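Side-chain contacts in motility-associated killing factor MakB (Vibrio cholerae serotype O1, PDB 6W1W), which probably serves as one component of a three-component cytotoxin that resembles the alpha-pore-forming toxins: residues Asn14-Thr17 / Asp18-Thr21; Pro7-Asp10 / Thr11-Met15; Thr243-Gln246 / Thr247-Ser250; Val161-Ala164 / Thr165-Ser169. One frame throughout, in Å; residues are numbered along the deposited sequence.

Contact 1. Residues Asn14-Thr17 / Asp18-Thr21; sequences NMLT and DVYT
Thr17 and Thr21 sit one turn apart on helix 9-35, where the backbone runs as a regular alpha-helix and Thr21 N reaches Thr17 O at 2.6 Å, with an N-H...O angle of 170°. The same i to i+4 pattern joins Asp18 N to Asn14 O, Val19 N to Met15 O and Tyr20 N to Leu16 O. Thr17 O also receives a second, weak bond from the hydroxyl Thr21 OG1 at 3.2 Å. Thr21 can make it because OG1 lies anti to its own carbonyl carbon and beside the backbone N (chi1 -71°), which turns the hydroxyl back along the helix. Its partner Thr17 repeats this one turn earlier, OG1 bonding to Leu13 O. The methyl Thr17 CG2 lies 3.9 Å from Thr21 OG1, so the two threonines meet methyl to hydroxyl, their side chains at a slant to each other. On another side of the helix, Leu16 CD1 and Val19 CG2 come within 4.4 Å, a loose apolar touch. Val19 CG1 lies anti to the carbonyl carbon (chi1 -59°), which leaves CG2 between N and C; the two methyls lie beside the carbonyls of Met15 and Leu16. Tyr20 sends its ring away from the preceding turn, onto Leu186 and Ile333. Leu16 and Thr17 both touch Phe329, and Val19 leans on Ser279 and Leu280. Threonine hydroxyls folded back on the preceding turn, with aliphatic side chains turned to neighbouring helices, are typical of a helix packed within an alpha-helical bundle, here the helical part of the MakB chain.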
ATOM      1  N   ASN A  14       1.512  -2.054 -16.566  1.00110.04           N
ATOM      2  CA  ASN A  14       2.148  -2.756 -15.456  1.00120.61           C
ATOM      3  C   ASN A  14       2.739  -1.776 -14.451  1.00136.02           C
ATOM      4  O   ASN A  14       2.677  -2.012 -13.238  1.00138.80           O
ATOM      5  CB  ASN A  14       3.225  -3.706 -15.979  1.00127.60           C
ATOM      6  CG  ASN A  14       2.648  -4.838 -16.805  1.00132.03           C
ATOM      7  OD1 ASN A  14       1.490  -4.792 -17.222  1.00127.79           O
ATOM      8  ND2 ASN A  14       3.456  -5.861 -17.047  1.00133.98           N
HETATM    9  N   MSE A  15       3.309  -0.672 -14.930  1.00146.38           N
HETATM   10  CA  MSE A  15       3.887   0.337 -14.046  1.00140.50           C
HETATM   11  C   MSE A  15       2.795   1.098 -13.310  1.00134.37           C
HETATM   12  O   MSE A  15       2.995   1.545 -12.181  1.00145.31           O
HETATM   13  CB  MSE A  15       4.770   1.310 -14.827  1.00155.29           C
HETATM   14  CG  MSE A  15       5.885   0.630 -15.600  1.00193.03           C
HETATM   15 SE   MSE A  15       7.300   1.858 -16.133  1.00230.66          SE
HETATM   16  CE  MSE A  15       8.367   0.640 -17.220  1.00231.59           C
ATOM     17  N   LEU A  16       1.637   1.250 -13.958  1.00121.40           N
ATOM     18  CA  LEU A  16       0.473   1.786 -13.261  1.00119.81           C
ATOM     19  C   LEU A  16       0.024   0.848 -12.147  1.00122.18           C
ATOM     20  O   LEU A  16      -0.319   1.296 -11.045  1.00117.98           O
ATOM     21  CB  LEU A  16      -0.672   2.032 -14.244  1.00112.73           C
ATOM     22  CG  LEU A  16      -0.859   3.454 -14.784  1.00107.23           C
ATOM     23  CD1 LEU A  16      -0.548   4.492 -13.711  1.00 97.55           C
ATOM     24  CD2 LEU A  16      -0.032   3.687 -16.036  1.00107.03           C
ATOM     25  N   THR A  17       0.020  -0.459 -12.411  1.00127.57           N
ATOM     26  CA  THR A  17      -0.389  -1.410 -11.384  1.00128.41           C
ATOM     27  C   THR A  17       0.621  -1.460 -10.244  1.00123.95           C
ATOM     28  O   THR A  17       0.238  -1.540  -9.071  1.00120.17           O
ATOM     29  CB  THR A  17      -0.586  -2.795 -12.006  1.00116.65           C
ATOM     30  OG1 THR A  17      -1.779  -2.792 -12.800  1.00111.72           O
ATOM     31  CG2 THR A  17      -0.695  -3.871 -10.930  1.00103.02           C
ATOM     32  N   ASP A  18       1.916  -1.386 -10.567  1.00125.30           N
ATOM     33  CA  ASP A  18       2.937  -1.485  -9.530  1.00131.84           C
ATOM     34  C   ASP A  18       2.896  -0.302  -8.572  1.00132.82           C
ATOM     35  O   ASP A  18       3.150  -0.474  -7.375  1.00135.69           O
ATOM     36  CB  ASP A  18       4.323  -1.620 -10.162  1.00132.05           C
ATOM     37  CG  ASP A  18       4.693  -3.063 -10.455  1.00134.97           C
ATOM     38  OD1 ASP A  18       3.807  -3.938 -10.345  1.00134.84           O
ATOM     39  OD2 ASP A  18       5.868  -3.326 -10.782  1.00134.79           O
ATOM     40  N   VAL A  19       2.578   0.899  -9.062  1.00132.04           N
ATOM     41  CA  VAL A  19       2.420   2.030  -8.151  1.00130.24           C
ATOM     42  C   VAL A  19       1.074   1.989  -7.442  1.00126.10           C
ATOM     43  O   VAL A  19       0.937   2.566  -6.355  1.00131.73           O
ATOM     44  CB  VAL A  19       2.601   3.373  -8.879  1.00123.33           C
ATOM     45  CG1 VAL A  19       3.984   3.458  -9.512  1.00115.25           C
ATOM     46  CG2 VAL A  19       1.515   3.574  -9.922  1.00116.00           C
ATOM     47  N   TYR A  20       0.079   1.320  -8.029  1.00112.01           N
ATOM     48  CA  TYR A  20      -1.186   1.097  -7.337  1.00123.38           C
ATOM     49  C   TYR A  20      -1.026   0.048  -6.245  1.00130.12           C
ATOM     50  O   TYR A  20      -1.500   0.231  -5.117  1.00131.15           O
ATOM     51  CB  TYR A  20      -2.258   0.681  -8.347  1.00131.98           C
ATOM     52  CG  TYR A  20      -3.622   0.366  -7.764  1.00129.39           C
ATOM     53  CD1 TYR A  20      -4.226   1.209  -6.840  1.00130.50           C
ATOM     54  CD2 TYR A  20      -4.322  -0.762  -8.173  1.00128.38           C
ATOM     55  CE1 TYR A  20      -5.483   0.922  -6.323  1.00138.96           C
ATOM     56  CE2 TYR A  20      -5.575  -1.057  -7.665  1.00135.83           C
ATOM     57  CZ  TYR A  20      -6.153  -0.215  -6.741  1.00134.29           C
ATOM     58  OH  TYR A  20      -7.403  -0.516  -6.238  1.00107.31           O
ATOM     59  N   THR A  21      -0.351  -1.061  -6.564  1.00128.02           N
ATOM     60  CA  THR A  21      -0.063  -2.085  -5.563  1.00124.77           C
ATOM     61  C   THR A  21       0.712  -1.499  -4.389  1.00139.05           C
ATOM     62  O   THR A  21       0.352  -1.706  -3.224  1.00145.53           O
ATOM     63  CB  THR A  21       0.718  -3.237  -6.203  1.00122.21           C
ATOM     64  OG1 THR A  21      -0.149  -3.984  -7.065  1.00123.80           O
ATOM     65  CG2 THR A  21       1.308  -4.159  -5.133  1.00116.29           C
TER

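Contact 2. Residues Pro7-Asp10 / Thr11-Met15; sequences PNVD and TALNM
Asn8 and Thr11 cross at about a right angle, and the carboxamide oxygen of Asn8 takes two bonds from the threonine. With CG trans to the backbone N (chi1 -179°), the amide of Asn8 is carried toward the first turn of the helix, and its twist about CB-CG presents OD1 to Thr11. Thr11 N donates to OD1 at 2.8 Å, in the plane of the amide and on a lone pair, with an N-H...O angle of 164°. The hydroxyl Thr11 OG1 donates to the same OD1 at 2.7 Å, but from above that plane, 55° out of it. One oxygen is therefore gripped from two directions, which should fix the rotation of the amide. This is an N-cap: Asn8 accepts from a backbone N-H that has no earlier turn to bond to. Its own carbonyl meanwhile begins the helical ladder, Asn8 O taking Ala12 N at 2.6 Å. Val9 and Leu13 lie side by side and point the same way, Val9 CG1 meeting Leu13 CD1 at 4.0 Å. Pro7, just ahead of the cap, points its CG at the methyl Ala12 CB, also 4.0 Å away, a small apolar touch that bridges the loop and the first turn. Asp10 turns away from the following turn and forms a salt bridge from OD1 to Arg187 NH1. Around this start of helix 9-35, Pro7 is wedged between helix 316-333, at Trp323 and Ile326, and helix 276-302, at Leu286 and Glu290; Val9 rests on Ser322, and Leu13 reaches both Phe329 and Arg187 of helix 183-187.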
ATOM      1  N   PRO A   7       3.434   5.504 -24.873  1.00101.45           N
ATOM      2  CA  PRO A   7       4.267   4.400 -24.383  1.00109.69           C
ATOM      3  C   PRO A   7       3.733   3.053 -24.853  1.00119.65           C
ATOM      4  O   PRO A   7       2.669   2.950 -25.463  1.00125.64           O
ATOM      5  CB  PRO A   7       4.160   4.531 -22.865  1.00109.88           C
ATOM      6  CG  PRO A   7       2.829   5.165 -22.639  1.00 97.98           C
ATOM      7  CD  PRO A   7       2.593   6.081 -23.810  1.00 95.11           C
ATOM      8  N   ASN A   8       4.505   2.008 -24.563  1.00124.18           N
ATOM      9  CA  ASN A   8       4.041   0.643 -24.792  1.00125.27           C
ATOM     10  C   ASN A   8       2.912   0.345 -23.813  1.00117.87           C
ATOM     11  O   ASN A   8       3.141   0.252 -22.603  1.00118.52           O
ATOM     12  CB  ASN A   8       5.186  -0.352 -24.631  1.00127.57           C
ATOM     13  CG  ASN A   8       4.754  -1.783 -24.897  1.00146.13           C
ATOM     14  OD1 ASN A   8       4.249  -2.464 -24.004  1.00166.61           O
ATOM     15  ND2 ASN A   8       4.961  -2.248 -26.123  1.00144.58           N
ATOM     16  N   VAL A   9       1.692   0.194 -24.338  1.00105.09           N
ATOM     17  CA  VAL A   9       0.505   0.132 -23.487  1.00106.18           C
ATOM     18  C   VAL A   9       0.608  -1.018 -22.497  1.00 99.10           C
ATOM     19  O   VAL A   9       0.154  -0.911 -21.351  1.00 92.28           O
ATOM     20  CB  VAL A   9      -0.766   0.021 -24.347  1.00102.07           C
ATOM     21  CG1 VAL A   9      -2.007   0.256 -23.490  1.00 93.85           C
ATOM     22  CG2 VAL A   9      -0.709   1.005 -25.507  1.00101.49           C
ATOM     23  N   ASP A  10       1.213  -2.131 -22.913  1.00106.36           N
ATOM     24  CA  ASP A  10       1.408  -3.241 -21.991  1.00134.72           C
ATOM     25  C   ASP A  10       2.395  -2.866 -20.890  1.00130.23           C
ATOM     26  O   ASP A  10       2.104  -3.032 -19.699  1.00124.11           O
ATOM     27  CB  ASP A  10       1.873  -4.482 -22.754  1.00148.94           C
ATOM     28  CG  ASP A  10       0.945  -5.668 -22.551  1.00152.95           C
ATOM     29  OD1 ASP A  10       0.556  -5.932 -21.394  1.00146.52           O
ATOM     30  OD2 ASP A  10       0.596  -6.328 -23.554  1.00153.91           O
ATOM     31  N   THR A  11       3.564  -2.341 -21.267  1.00136.52           N
ATOM     32  CA  THR A  11       4.554  -1.961 -20.263  1.00139.15           C
ATOM     33  C   THR A  11       4.061  -0.804 -19.402  1.00123.01           C
ATOM     34  O   THR A  11       4.440  -0.699 -18.231  1.00115.06           O
ATOM     35  CB  THR A  11       5.877  -1.591 -20.935  1.00132.77           C
ATOM     36  OG1 THR A  11       6.137  -2.499 -22.009  1.00140.45           O
ATOM     37  CG2 THR A  11       7.020  -1.678 -19.933  1.00129.60           C
ATOM     38  N   ALA A  12       3.214   0.064 -19.961  1.00105.22           N
ATOM     39  CA  ALA A  12       2.682   1.188 -19.199  1.00105.28           C
ATOM     40  C   ALA A  12       1.724   0.716 -18.113  1.00116.37           C
ATOM     41  O   ALA A  12       1.827   1.138 -16.955  1.00106.80           O
ATOM     42  CB  ALA A  12       1.990   2.173 -20.144  1.00108.75           C
ATOM     43  N   LEU A  13       0.790  -0.172 -18.467  1.00128.34           N
ATOM     44  CA  LEU A  13      -0.231  -0.619 -17.523  1.00115.31           C
ATOM     45  C   LEU A  13       0.345  -1.437 -16.377  1.00117.88           C
ATOM     46  O   LEU A  13      -0.275  -1.509 -15.309  1.00119.26           O
ATOM     47  CB  LEU A  13      -1.298  -1.427 -18.257  1.00 95.11           C
ATOM     48  CG  LEU A  13      -2.527  -0.648 -18.726  1.00117.48           C
ATOM     49  CD1 LEU A  13      -2.132   0.578 -19.538  1.00114.45           C
ATOM     50  CD2 LEU A  13      -3.454  -1.551 -19.534  1.00128.17           C
ATOM     51  N   ASN A  14       1.512  -2.054 -16.566  1.00110.04           N
ATOM     52  CA  ASN A  14       2.148  -2.756 -15.456  1.00120.61           C
ATOM     53  C   ASN A  14       2.739  -1.776 -14.451  1.00136.02           C
ATOM     54  O   ASN A  14       2.677  -2.012 -13.238  1.00138.80           O
ATOM     55  CB  ASN A  14       3.225  -3.706 -15.979  1.00127.60           C
ATOM     56  CG  ASN A  14       2.648  -4.838 -16.805  1.00132.03           C
ATOM     57  OD1 ASN A  14       1.490  -4.792 -17.222  1.00127.79           O
ATOM     58  ND2 ASN A  14       3.456  -5.861 -17.047  1.00133.98           N
HETATM   59  N   MSE A  15       3.309  -0.672 -14.930  1.00146.38           N
HETATM   60  CA  MSE A  15       3.887   0.337 -14.046  1.00140.50           C
HETATM   61  C   MSE A  15       2.795   1.098 -13.310  1.00134.37           C
HETATM   62  O   MSE A  15       2.995   1.545 -12.181  1.00145.31           O
HETATM   63  CB  MSE A  15       4.770   1.310 -14.827  1.00155.29           C
HETATM   64  CG  MSE A  15       5.885   0.630 -15.600  1.00193.03           C
HETATM   65 SE   MSE A  15       7.300   1.858 -16.133  1.00230.66          SE
HETATM   66  CE  MSE A  15       8.367   0.640 -17.220  1.00231.59           C
TER

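Contact 3. Residues Thr243-Gln246 / Thr247-Ser250; sequences TQLQ and TLAS
Thr247 OG1 donates to Gln244 O at 2.5 Å, from a direction tilted 31° out of the carbonyl plane. The hydroxyl lies between the threonine's own backbone N and carbonyl carbon (chi1 59°), and from there it can fold back on the last turn of helix 233-245. Thr247 N adds a weak bond to the same Gln244 O. Next, Leu248 N reaches Leu245 O at 3.2 Å with a nearly straight N-H...O angle of 170°, yet it stands above the plane of that carbonyl; this bond closes the type I beta turn from Leu245 to Leu248. Outward from these, the methyl Thr247 CG2 sits 3.3 Å from Thr243 O, and Leu248 CG rests 3.7 Å from Gln244 O. Leu245 CD2 and Leu248 CD1 graze at 4.4 Å. Leu245 also lies against Arg162, Ile163 and Glu166 of helix 157-176, whereas Gln246, extended beyond CG, turns away and makes weak bonds from NE2 to Gly202 O and Gln254 OE1. Carbonyls at the C-terminal end of a helix lack N-H partners from a following turn. Here a threonine hydroxyl and the turn amide supply Gln244 O and Leu245 O with donors as the chain leaves the helix.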
ATOM      1  N   THR A 243      -3.462 -20.861  21.377  1.00111.32           N
ATOM      2  CA  THR A 243      -4.149 -21.088  22.647  1.00123.37           C
ATOM      3  C   THR A 243      -3.320 -21.962  23.581  1.00124.69           C
ATOM      4  O   THR A 243      -3.252 -21.710  24.791  1.00107.31           O
ATOM      5  CB  THR A 243      -5.513 -21.735  22.391  1.00123.25           C
ATOM      6  OG1 THR A 243      -6.361 -20.819  21.687  1.00123.56           O
ATOM      7  CG2 THR A 243      -6.180 -22.140  23.703  1.00106.82           C
ATOM      8  N   GLN A 244      -2.678 -22.992  23.029  1.00110.06           N
ATOM      9  CA  GLN A 244      -1.847 -23.872  23.841  1.00111.24           C
ATOM     10  C   GLN A 244      -0.614 -23.146  24.356  1.00110.65           C
ATOM     11  O   GLN A 244      -0.223 -23.318  25.516  1.00112.65           O
ATOM     12  CB  GLN A 244      -1.439 -25.100  23.025  1.00140.17           C
ATOM     13  CG  GLN A 244      -1.750 -26.430  23.687  1.00143.78           C
ATOM     14  CD  GLN A 244      -3.224 -26.588  23.991  1.00138.13           C
ATOM     15  OE1 GLN A 244      -3.598 -27.104  25.044  1.00132.19           O
ATOM     16  NE2 GLN A 244      -4.073 -26.145  23.067  1.00133.10           N
ATOM     17  N   LEU A 245       0.010 -22.330  23.507  1.00126.60           N
ATOM     18  CA  LEU A 245       1.253 -21.678  23.899  1.00115.63           C
ATOM     19  C   LEU A 245       1.022 -20.614  24.969  1.00109.86           C
ATOM     20  O   LEU A 245       1.848 -20.452  25.874  1.00108.01           O
ATOM     21  CB  LEU A 245       1.925 -21.072  22.669  1.00110.06           C
ATOM     22  CG  LEU A 245       2.381 -22.087  21.614  1.00107.48           C
ATOM     23  CD1 LEU A 245       2.884 -21.400  20.354  1.00105.47           C
ATOM     24  CD2 LEU A 245       3.451 -22.992  22.185  1.00111.01           C
ATOM     25  N   GLN A 246      -0.101 -19.892  24.893  1.00111.00           N
ATOM     26  CA  GLN A 246      -0.381 -18.799  25.821  1.00126.12           C
ATOM     27  C   GLN A 246      -0.828 -19.300  27.189  1.00122.08           C
ATOM     28  O   GLN A 246      -1.388 -18.537  27.980  1.00118.07           O
ATOM     29  CB  GLN A 246      -1.452 -17.867  25.259  1.00100.83           C
ATOM     30  CG  GLN A 246      -0.998 -16.928  24.170  1.00 97.89           C
ATOM     31  CD  GLN A 246      -2.102 -15.976  23.787  1.00 95.54           C
ATOM     32  OE1 GLN A 246      -2.324 -15.694  22.609  1.00 98.19           O
ATOM     33  NE2 GLN A 246      -2.818 -15.483  24.789  1.00 96.01           N
ATOM     34  N   THR A 247      -0.608 -20.581  27.468  1.00114.66           N
ATOM     35  CA  THR A 247      -0.898 -21.148  28.772  1.00122.32           C
ATOM     36  C   THR A 247       0.354 -21.597  29.504  1.00124.97           C
ATOM     37  O   THR A 247       0.268 -21.962  30.680  1.00124.30           O
ATOM     38  CB  THR A 247      -1.864 -22.335  28.635  1.00122.37           C
ATOM     39  OG1 THR A 247      -1.284 -23.332  27.782  1.00118.85           O
ATOM     40  CG2 THR A 247      -3.203 -21.878  28.050  1.00112.58           C
ATOM     41  N   LEU A 248       1.508 -21.569  28.843  1.00130.11           N
ATOM     42  CA  LEU A 248       2.773 -21.951  29.448  1.00144.91           C
ATOM     43  C   LEU A 248       3.576 -20.759  29.947  1.00141.38           C
ATOM     44  O   LEU A 248       4.615 -20.956  30.585  1.00145.88           O
ATOM     45  CB  LEU A 248       3.606 -22.749  28.438  1.00141.74           C
ATOM     46  CG  LEU A 248       2.784 -23.753  27.624  1.00127.14           C
ATOM     47  CD1 LEU A 248       3.586 -24.256  26.439  1.00118.48           C
ATOM     48  CD2 LEU A 248       2.321 -24.907  28.499  1.00121.91           C
ATOM     49  N   ALA A 249       3.115 -19.538  29.687  1.00137.94           N
ATOM     50  CA  ALA A 249       3.848 -18.322  30.001  1.00135.39           C
ATOM     51  C   ALA A 249       3.054 -17.458  30.972  1.00132.12           C
ATOM     52  O   ALA A 249       1.828 -17.553  31.064  1.00132.31           O
ATOM     53  CB  ALA A 249       4.159 -17.521  28.728  1.00136.77           C
ATOM     54  N   SER A 250       3.777 -16.601  31.689  1.00138.52           N
ATOM     55  CA  SER A 250       3.178 -15.707  32.668  1.00135.35           C
ATOM     56  C   SER A 250       2.445 -14.554  31.978  1.00120.97           C
ATOM     57  O   SER A 250       2.516 -14.366  30.759  1.00105.41           O
ATOM     58  CB  SER A 250       4.246 -15.165  33.614  1.00125.48           C
ATOM     59  OG  SER A 250       5.299 -14.562  32.882  1.00129.03           O
TER

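Contact 4. Residues Val161-Ala164 / Thr165-Ser169; sequences VRIA and TEIGS
Helix 157-176 carries this contact in its middle part, where consecutive turns are joined along the backbone and through side chains at spacing four. Val161 and Thr165 lie side by side and point the same way on an exposed side of the helix. Thr165 OG1, anti to the carbonyl carbon and beside the backbone N (chi1 -46°), is turned back onto the preceding turn. Its 2.4 Å to Val161 O is too short to trust in detail and probably marks a hydrogen bond imprecisely modelled; the firm bond to that oxygen comes from Thr165 N, at 2.8 Å. Val161 CG1 lies 3.7 Å from Thr165 OG1, a methyl alongside the hydroxyl. Glu166 N, Ile167 N and Gly168 N continue the helical bonding to Arg162 O, Ile163 O and Ala164 O. On a buried side, Ile163 and Ile167 meet at a slant, Ile163 CG2 to Ile167 CD1 at 3.9 Å; the arm of Ile167 also runs over the carbonyl of Ile163. This apolar side faces two other helices of the bundle: Ile163 touches Ala257, Ala164 touches Lys260, and Ile167 touches Leu242, Ile258 and Ala261. Glu166, buried, keeps CB 3.4 Å from Arg162 O and then bends at chi2 (44°), which carries the carboxylate to helix 233-245. There it touches Lys241, and OE1 comes near Asp238 OD1; two acids this close would probably raise the proton affinity of one of them.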
ATOM      1  N   VAL A 161       9.303 -16.798  22.535  1.00100.63           N
ATOM      2  CA  VAL A 161       9.599 -16.861  21.105  1.00100.64           C
ATOM      3  C   VAL A 161       8.511 -17.637  20.375  1.00118.52           C
ATOM      4  O   VAL A 161       8.110 -17.276  19.261  1.00112.32           O
ATOM      5  CB  VAL A 161      10.991 -17.474  20.865  1.00101.89           C
ATOM      6  CG1 VAL A 161      11.274 -17.589  19.369  1.00101.10           C
ATOM      7  CG2 VAL A 161      12.063 -16.644  21.545  1.00118.59           C
ATOM      8  N   ARG A 162       8.004 -18.707  20.997  1.00113.22           N
ATOM      9  CA  ARG A 162       6.959 -19.502  20.359  1.00119.95           C
ATOM     10  C   ARG A 162       5.668 -18.708  20.213  1.00119.69           C
ATOM     11  O   ARG A 162       4.995 -18.791  19.179  1.00123.63           O
ATOM     12  CB  ARG A 162       6.710 -20.783  21.156  1.00118.68           C
ATOM     13  CG  ARG A 162       7.942 -21.651  21.332  1.00106.24           C
ATOM     14  CD  ARG A 162       7.610 -22.988  21.970  1.00104.51           C
ATOM     15  NE  ARG A 162       8.789 -23.584  22.589  1.00107.29           N
ATOM     16  CZ  ARG A 162       8.978 -23.673  23.902  1.00120.52           C
ATOM     17  NH1 ARG A 162       8.053 -23.219  24.739  1.00108.00           N
ATOM     18  NH2 ARG A 162      10.090 -24.228  24.377  1.00111.61           N
ATOM     19  N   ILE A 163       5.306 -17.934  21.236  1.00104.89           N
ATOM     20  CA  ILE A 163       4.076 -17.153  21.161  1.00 98.40           C
ATOM     21  C   ILE A 163       4.198 -16.059  20.107  1.00102.02           C
ATOM     22  O   ILE A 163       3.248 -15.791  19.361  1.00100.22           O
ATOM     23  CB  ILE A 163       3.726 -16.576  22.542  1.00107.96           C
ATOM     24  CG1 ILE A 163       3.439 -17.705  23.530  1.00104.53           C
ATOM     25  CG2 ILE A 163       2.532 -15.639  22.441  1.00 92.93           C
ATOM     26  CD1 ILE A 163       3.073 -17.218  24.908  1.00108.71           C
ATOM     27  N   ALA A 164       5.361 -15.412  20.022  1.00114.17           N
ATOM     28  CA  ALA A 164       5.547 -14.373  19.012  1.00118.23           C
ATOM     29  C   ALA A 164       5.631 -14.963  17.608  1.00122.22           C
ATOM     30  O   ALA A 164       5.177 -14.334  16.643  1.00113.13           O
ATOM     31  CB  ALA A 164       6.796 -13.546  19.321  1.00107.18           C
ATOM     32  N   THR A 165       6.194 -16.169  17.477  1.00115.06           N
ATOM     33  CA  THR A 165       6.288 -16.815  16.170  1.00104.91           C
ATOM     34  C   THR A 165       4.930 -17.311  15.691  1.00110.52           C
ATOM     35  O   THR A 165       4.663 -17.318  14.482  1.00 89.90           O
ATOM     36  CB  THR A 165       7.280 -17.981  16.218  1.00102.93           C
ATOM     37  OG1 THR A 165       8.478 -17.570  16.891  1.00 96.23           O
ATOM     38  CG2 THR A 165       7.630 -18.453  14.815  1.00 95.45           C
ATOM     39  N   GLU A 166       4.064 -17.720  16.620  1.00107.09           N
ATOM     40  CA  GLU A 166       2.743 -18.209  16.243  1.00108.19           C
ATOM     41  C   GLU A 166       1.837 -17.068  15.806  1.00101.37           C
ATOM     42  O   GLU A 166       1.091 -17.197  14.826  1.00 92.15           O
ATOM     43  CB  GLU A 166       2.114 -18.974  17.409  1.00114.32           C
ATOM     44  CG  GLU A 166       1.159 -20.066  16.984  1.00120.50           C
ATOM     45  CD  GLU A 166       1.711 -20.880  15.831  1.00131.23           C
ATOM     46  OE1 GLU A 166       0.989 -21.052  14.826  1.00136.22           O
ATOM     47  OE2 GLU A 166       2.874 -21.329  15.916  1.00132.42           O
ATOM     48  N   ILE A 167       1.886 -15.948  16.529  1.00104.89           N
ATOM     49  CA  ILE A 167       1.126 -14.765  16.143  1.00 98.15           C
ATOM     50  C   ILE A 167       1.559 -14.290  14.762  1.00 93.83           C
ATOM     51  O   ILE A 167       0.735 -13.854  13.946  1.00 84.27           O
ATOM     52  CB  ILE A 167       1.292 -13.668  17.210  1.00 94.63           C
ATOM     53  CG1 ILE A 167       0.625 -14.098  18.518  1.00 89.04           C
ATOM     54  CG2 ILE A 167       0.725 -12.348  16.723  1.00107.70           C
ATOM     55  CD1 ILE A 167       1.027 -13.261  19.720  1.00 97.08           C
ATOM     56  N   GLY A 168       2.859 -14.385  14.472  1.00 99.43           N
ATOM     57  CA  GLY A 168       3.343 -14.042  13.147  1.00112.91           C
ATOM     58  C   GLY A 168       2.987 -15.072  12.100  1.00103.33           C
ATOM     59  O   GLY A 168       2.803 -14.731  10.926  1.00 99.79           O
ATOM     60  N   SER A 169       2.893 -16.340  12.496  1.00114.57           N
ATOM     61  CA  SER A 169       2.424 -17.362  11.564  1.00118.35           C
ATOM     62  C   SER A 169       0.927 -17.219  11.309  1.00107.62           C
ATOM     63  O   SER A 169       0.474 -17.305  10.161  1.00108.03           O
ATOM     64  CB  SER A 169       2.756 -18.752  12.101  1.00111.23           C
ATOM     65  OG  SER A 169       2.683 -19.729  11.079  1.00117.11           O
TER

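From the N terminus, contact 2 opens helix 9-35 at its cap, and contact 1 begins on its last two residues, Asn14 and Met15, the centres 10 Å apart. Contact 4 comes next, within helix 157-176, and contact 3 lies last, where helix 233-245 gives way to the loop before helix 251-270. Each joins adjoining residues, so none closes a long loop, and none crosses another. Contacts 3 and 4 touch: Gln246 CA packs 3.9 Å from Ile163 CD1, tying helix 157-176 to the end of helix 233-245. Contacts 2 and 3 lie on opposite sides of the chain's centre, their centres about 51 Å apart.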